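Local coordinates for probable acetyltransferase (Pseudomonas aeruginosa PAO1, PDB 2EUI), which probably transfers acyl groups, most likely acetyl, as a dimeric member of the GNAT acetyltransferase family, although its substrate and biological role are unknown, at residues 15-20 with 61-66; 19-24 with 83-88. One frame throughout, in Å; residues are numbered along the deposited sequence.

Contact 1. Residues 15-20 with 61-66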
# COMPACT_ATOMS: atom_id res chain seq x y z
N ALA A 15 -18.75 9.96 6.32
CA ALA A 15 -18.99 10.06 4.88
C ALA A 15 -18.92 11.50 4.36
O ALA A 15 -18.16 11.80 3.44
CB ALA A 15 -20.33 9.46 4.55
N PRO A 16 -19.70 12.42 4.95
CA PRO A 16 -19.64 13.80 4.47
C PRO A 16 -18.26 14.45 4.59
O PRO A 16 -17.85 15.23 3.71
CB PRO A 16 -20.71 14.50 5.30
CG PRO A 16 -20.74 13.70 6.56
CD PRO A 16 -20.66 12.29 6.06
N LEU A 17 -17.53 14.13 5.65
CA LEU A 17 -16.20 14.71 5.82
C LEU A 17 -15.20 14.08 4.86
O LEU A 17 -14.21 14.72 4.50
CB LEU A 17 -15.70 14.52 7.26
CG LEU A 17 -14.46 15.39 7.49
CD1 LEU A 17 -14.84 16.86 7.28
CD2 LEU A 17 -13.92 15.18 8.90
N PHE A 18 -15.46 12.84 4.45
CA PHE A 18 -14.59 12.15 3.52
C PHE A 18 -14.68 12.81 2.14
O PHE A 18 -13.70 12.87 1.38
CB PHE A 18 -15.01 10.69 3.40
CG PHE A 18 -14.10 9.85 2.56
CD1 PHE A 18 -12.78 9.67 2.91
CD2 PHE A 18 -14.59 9.19 1.43
CE1 PHE A 18 -11.94 8.85 2.15
CE2 PHE A 18 -13.76 8.37 0.67
CZ PHE A 18 -12.43 8.19 1.03
N VAL A 19 -15.87 13.32 1.84
CA VAL A 19 -16.12 14.00 0.58
C VAL A 19 -15.34 15.31 0.54
O VAL A 19 -14.62 15.58 -0.42
CB VAL A 19 -17.64 14.27 0.43
CG1 VAL A 19 -17.90 15.19 -0.76
CG2 VAL A 19 -18.38 12.93 0.28
N LYS A 20 -15.49 16.11 1.59
CA LYS A 20 -14.81 17.40 1.72
C LYS A 20 -13.34 17.23 1.38
O LYS A 20 -12.75 18.03 0.64
CB LYS A 20 -14.92 17.91 3.16
CG LYS A 20 -16.33 18.11 3.66
CD LYS A 20 -16.81 19.51 3.38
CE LYS A 20 -18.20 19.69 3.93
NZ LYS A 20 -18.29 19.05 5.27
N LEU A 61 -14.03 16.40 13.82
CA LEU A 61 -13.15 17.56 13.61
C LEU A 61 -12.13 17.23 12.54
O LEU A 61 -11.59 18.12 11.87
CB LEU A 61 -12.42 17.91 14.91
CG LEU A 61 -13.32 18.06 16.15
CD1 LEU A 61 -12.47 17.93 17.39
CD2 LEU A 61 -14.07 19.38 16.12
N GLY A 62 -11.87 15.94 12.39
CA GLY A 62 -10.92 15.51 11.39
C GLY A 62 -10.80 14.00 11.40
O GLY A 62 -11.37 13.32 12.26
N PHE A 63 -10.07 13.45 10.44
CA PHE A 63 -9.93 12.02 10.41
C PHE A 63 -8.63 11.61 9.74
O PHE A 63 -7.98 12.40 9.05
CB PHE A 63 -11.13 11.39 9.69
CG PHE A 63 -11.09 11.56 8.22
CD1 PHE A 63 -10.40 10.66 7.42
CD2 PHE A 63 -11.68 12.66 7.62
CE1 PHE A 63 -10.30 10.86 6.05
CE2 PHE A 63 -11.58 12.86 6.25
CZ PHE A 63 -10.89 11.96 5.46
N CYS A 64 -8.26 10.36 9.93
CA CYS A 64 -7.03 9.82 9.38
C CYS A 64 -7.26 8.39 8.86
O CYS A 64 -8.08 7.65 9.40
CB CYS A 64 -5.97 9.86 10.49
SG CYS A 64 -4.48 8.98 10.14
N GLN A 65 -6.56 8.01 7.80
CA GLN A 65 -6.69 6.65 7.28
C GLN A 65 -5.36 6.02 6.90
O GLN A 65 -4.52 6.64 6.23
CB GLN A 65 -7.65 6.57 6.09
CG GLN A 65 -7.94 5.14 5.62
CD GLN A 65 -9.08 5.06 4.60
OE1 GLN A 65 -9.10 5.80 3.60
NE2 GLN A 65 -10.02 4.16 4.83
N LEU A 66 -5.16 4.79 7.34
CA LEU A 66 -3.95 4.07 7.04
C LEU A 66 -4.34 2.73 6.45
O LEU A 66 -5.39 2.18 6.79
CB LEU A 66 -3.12 3.84 8.32
CG LEU A 66 -2.68 5.06 9.14
CD1 LEU A 66 -3.80 5.53 10.05
CD2 LEU A 66 -1.49 4.67 9.97

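Contact 2. Residues 19-24 with 83-88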
# COMPACT_ATOMS: atom_id res chain seq x y z
N VAL A 19 -15.87 13.32 1.84
CA VAL A 19 -16.12 14.00 0.58
C VAL A 19 -15.34 15.31 0.54
O VAL A 19 -14.62 15.58 -0.42
CB VAL A 19 -17.64 14.27 0.43
CG1 VAL A 19 -17.90 15.19 -0.76
CG2 VAL A 19 -18.38 12.93 0.28
N LYS A 20 -15.49 16.11 1.59
CA LYS A 20 -14.81 17.40 1.72
C LYS A 20 -13.34 17.23 1.38
O LYS A 20 -12.75 18.03 0.64
CB LYS A 20 -14.92 17.91 3.16
CG LYS A 20 -16.33 18.11 3.66
CD LYS A 20 -16.81 19.51 3.38
CE LYS A 20 -18.20 19.69 3.93
NZ LYS A 20 -18.29 19.05 5.27
N TYR A 21 -12.75 16.19 1.96
CA TYR A 21 -11.34 15.84 1.77
C TYR A 21 -10.99 15.62 0.29
O TYR A 21 -10.04 16.21 -0.23
CB TYR A 21 -11.03 14.57 2.56
CG TYR A 21 -9.76 13.86 2.15
CD1 TYR A 21 -8.52 14.42 2.40
CD2 TYR A 21 -9.81 12.63 1.50
CE1 TYR A 21 -7.35 13.77 2.02
CE2 TYR A 21 -8.66 11.98 1.12
CZ TYR A 21 -7.43 12.56 1.38
OH TYR A 21 -6.26 11.91 1.01
N ARG A 22 -11.77 14.77 -0.37
CA ARG A 22 -11.55 14.46 -1.77
C ARG A 22 -11.78 15.70 -2.62
O ARG A 22 -11.07 15.95 -3.59
CB ARG A 22 -12.50 13.33 -2.22
CG ARG A 22 -12.27 11.99 -1.52
CD ARG A 22 -13.22 10.91 -2.02
NE ARG A 22 -13.15 10.75 -3.47
CZ ARG A 22 -13.95 11.38 -4.33
NH1 ARG A 22 -14.89 12.19 -3.87
NH2 ARG A 22 -13.82 11.20 -5.63
N GLU A 23 -12.79 16.48 -2.25
CA GLU A 23 -13.09 17.69 -3.00
C GLU A 23 -11.97 18.70 -2.83
O GLU A 23 -11.53 19.33 -3.79
CB GLU A 23 -14.40 18.30 -2.53
CG GLU A 23 -15.60 17.41 -2.74
CD GLU A 23 -16.88 18.06 -2.28
OE1 GLU A 23 -16.96 18.46 -1.09
OE2 GLU A 23 -17.81 18.18 -3.11
N PHE A 24 -11.49 18.82 -1.59
CA PHE A 24 -10.44 19.76 -1.26
C PHE A 24 -9.16 19.51 -2.05
O PHE A 24 -8.35 20.41 -2.23
CB PHE A 24 -10.14 19.71 0.23
CG PHE A 24 -9.08 20.68 0.67
CD1 PHE A 24 -9.40 22.00 0.95
CD2 PHE A 24 -7.75 20.27 0.77
CE1 PHE A 24 -8.41 22.91 1.33
CE2 PHE A 24 -6.75 21.17 1.14
CZ PHE A 24 -7.08 22.49 1.42
N ASP A 83 -4.59 9.06 3.83
CA ASP A 83 -5.35 10.27 4.15
C ASP A 83 -5.19 10.84 5.55
O ASP A 83 -5.06 10.12 6.54
CB ASP A 83 -6.85 10.05 3.95
CG ASP A 83 -7.17 9.10 2.82
OD1 ASP A 83 -6.84 9.43 1.65
OD2 ASP A 83 -7.75 8.03 3.10
N ILE A 84 -5.24 12.16 5.61
CA ILE A 84 -5.17 12.91 6.84
C ILE A 84 -5.96 14.17 6.47
O ILE A 84 -5.78 14.71 5.38
CB ILE A 84 -3.69 13.21 7.26
CG1 ILE A 84 -3.66 14.11 8.49
CG2 ILE A 84 -2.91 13.86 6.13
CD1 ILE A 84 -4.17 13.44 9.74
N TYR A 85 -6.86 14.61 7.32
CA TYR A 85 -7.65 15.80 6.99
C TYR A 85 -8.44 16.40 8.13
O TYR A 85 -9.05 15.69 8.93
CB TYR A 85 -8.61 15.46 5.85
CG TYR A 85 -9.46 16.63 5.39
CD1 TYR A 85 -8.93 17.60 4.54
CD2 TYR A 85 -10.79 16.75 5.79
CE1 TYR A 85 -9.71 18.67 4.10
CE2 TYR A 85 -11.57 17.82 5.35
CZ TYR A 85 -11.03 18.77 4.51
OH TYR A 85 -11.79 19.82 4.08
N VAL A 86 -8.44 17.72 8.17
CA VAL A 86 -9.18 18.44 9.20
C VAL A 86 -10.24 19.31 8.54
O VAL A 86 -10.06 19.77 7.42
CB VAL A 86 -8.24 19.34 10.03
CG1 VAL A 86 -9.02 20.01 11.15
CG2 VAL A 86 -7.09 18.51 10.60
N ALA A 87 -11.35 19.53 9.22
CA ALA A 87 -12.42 20.36 8.68
C ALA A 87 -12.07 21.85 8.91
O ALA A 87 -11.36 22.19 9.86
CB ALA A 87 -13.75 20.01 9.35
N GLU A 88 -12.57 22.72 8.04
CA GLU A 88 -12.32 24.16 8.13
C GLU A 88 -12.47 24.72 9.55
O GLU A 88 -11.56 25.36 10.08
CB GLU A 88 -13.27 24.94 7.22
CG GLU A 88 -13.12 24.66 5.75
CD GLU A 88 -13.88 25.68 4.90
OE1 GLU A 88 -15.11 25.83 5.10
OE2 GLU A 88 -13.25 26.32 4.04

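Contact 1. Residues 15-20 with 61-66
L17 and F18 hold CG anti to the backbone N (chi1 -168° in L17), whereas F63 sets its CG between the backbone N and the carbonyl carbon (chi1 75°), the crowded position. From there the F63 ring reaches off the strand to the helix and meets two consecutive helix residues. The L17 and F63 side chains lie side by side, pointing opposite ways, and L17 CD2 lies 3.6 Å from F63 CD2, in the ring plane at its edge. The same methyl rests on the backbone of the strand, 3.9 Å from G62 CA, where the two main chains come nearest each other.

At the far tip of the ring, F63 CZ lies 3.9 Å from F18 CD1. F63 CZ comes at the edge of the F18 ring, near its plane, while F18 CD1 stands obliquely to the F63 ring. The helix main chain adds to the contact, for F63 CE2 is 3.7 Å from L17 O. Leucine and phenylalanine fit a buried joint held by shape and apolar cover, and Q65, farther along the strand, borders F18 only loosely.

Segments 15-20 and 61-66 approach to 9.3 Å between axes, and the helix crosses the strand at -79°, so few residues of each segment meet. The arrangement is an alpha/beta layer of the GNAT fold, with helix 11-24 laid across the mixed sheet. F18 also packs on S34, F37 and L38 of helix 31-44, L17 leans on Y85 of strand 76-86, and F63 touches L51 of strand 48-53; S72 of the second subunit packs on F18 and Q65.

Contact 2. Residues 19-24 with 83-88
Aromatic packing between Y21 and Y85 makes up most of this contact. Y21 CA sits over the centre of the Y85 ring, 3.9 Å from its centroid and 4° off the ring normal, a CH-pi contact in which the CA of the helix residue covers the tyrosine face. The Y21 ring turns an edge toward that face in an offset edge-to-face pair, with centroids 5.8 Å apart and planes at 63°. With CG anti to the backbone N (chi1 -178°), Y85 extends from the strand beneath the helix.

Apolar contacts widen the patch. Y21 CD1 is 3.6 Å from Y85 CB, and F24, one turn further along, brings its CG to 4.0 Å from Y85 CE1. The F24 and Y85 planes meet obliquely, completing an aromatic cluster of Y21, F24 and Y85. K20 contributes the aliphatic start of its chain, with CB 3.8 Å from Y85 OH, while its amino end leads away, as suits an exposed lysine.

The polar part is one weak hydrogen bond, from Y21 OH to D83 OD1 at 2.6 Å. The Y21 and D83 side chains cross at about a right angle. The other oxygen, D83 OD2, is hydrogen-bonded to S72 OG of the second subunit.

Tyrosine suits position 21 because it offers both an aromatic edge for Y85 and a hydroxyl for D83. The chemistry is therefore divided: aromatic surfaces join helix 11-24 to strand 76-86, while the buried carboxylate, shared between the hydroxyls of Y21, weakly bonded, and S72 of the second subunit, links this joint to the dimer interface.

Contacts 1 and 2 are successive parts of one helix-on-sheet interface: helix 11-24 supplies both, sharing V19 and K20, and their centres lie about 6 Å apart. It passes from strand 60-71 in contact 1 to the neighbouring antiparallel strand 76-86 in contact 2. Backbone pairing ties them together, with F63 N 2.9 Å from Y85 O and Q65 N 2.9 Å from D83 O, both probable hydrogen bonds. The F63 and Y85 side chains also touch, joining the apolar layer of contact 1 to the aromatic cluster of contact 2. Both contacts reach S72 of the second subunit. In GNAT enzymes the strand equivalent to 76-86 and its following loop usually border acetyl-CoA, so contact 2 is probably nearer.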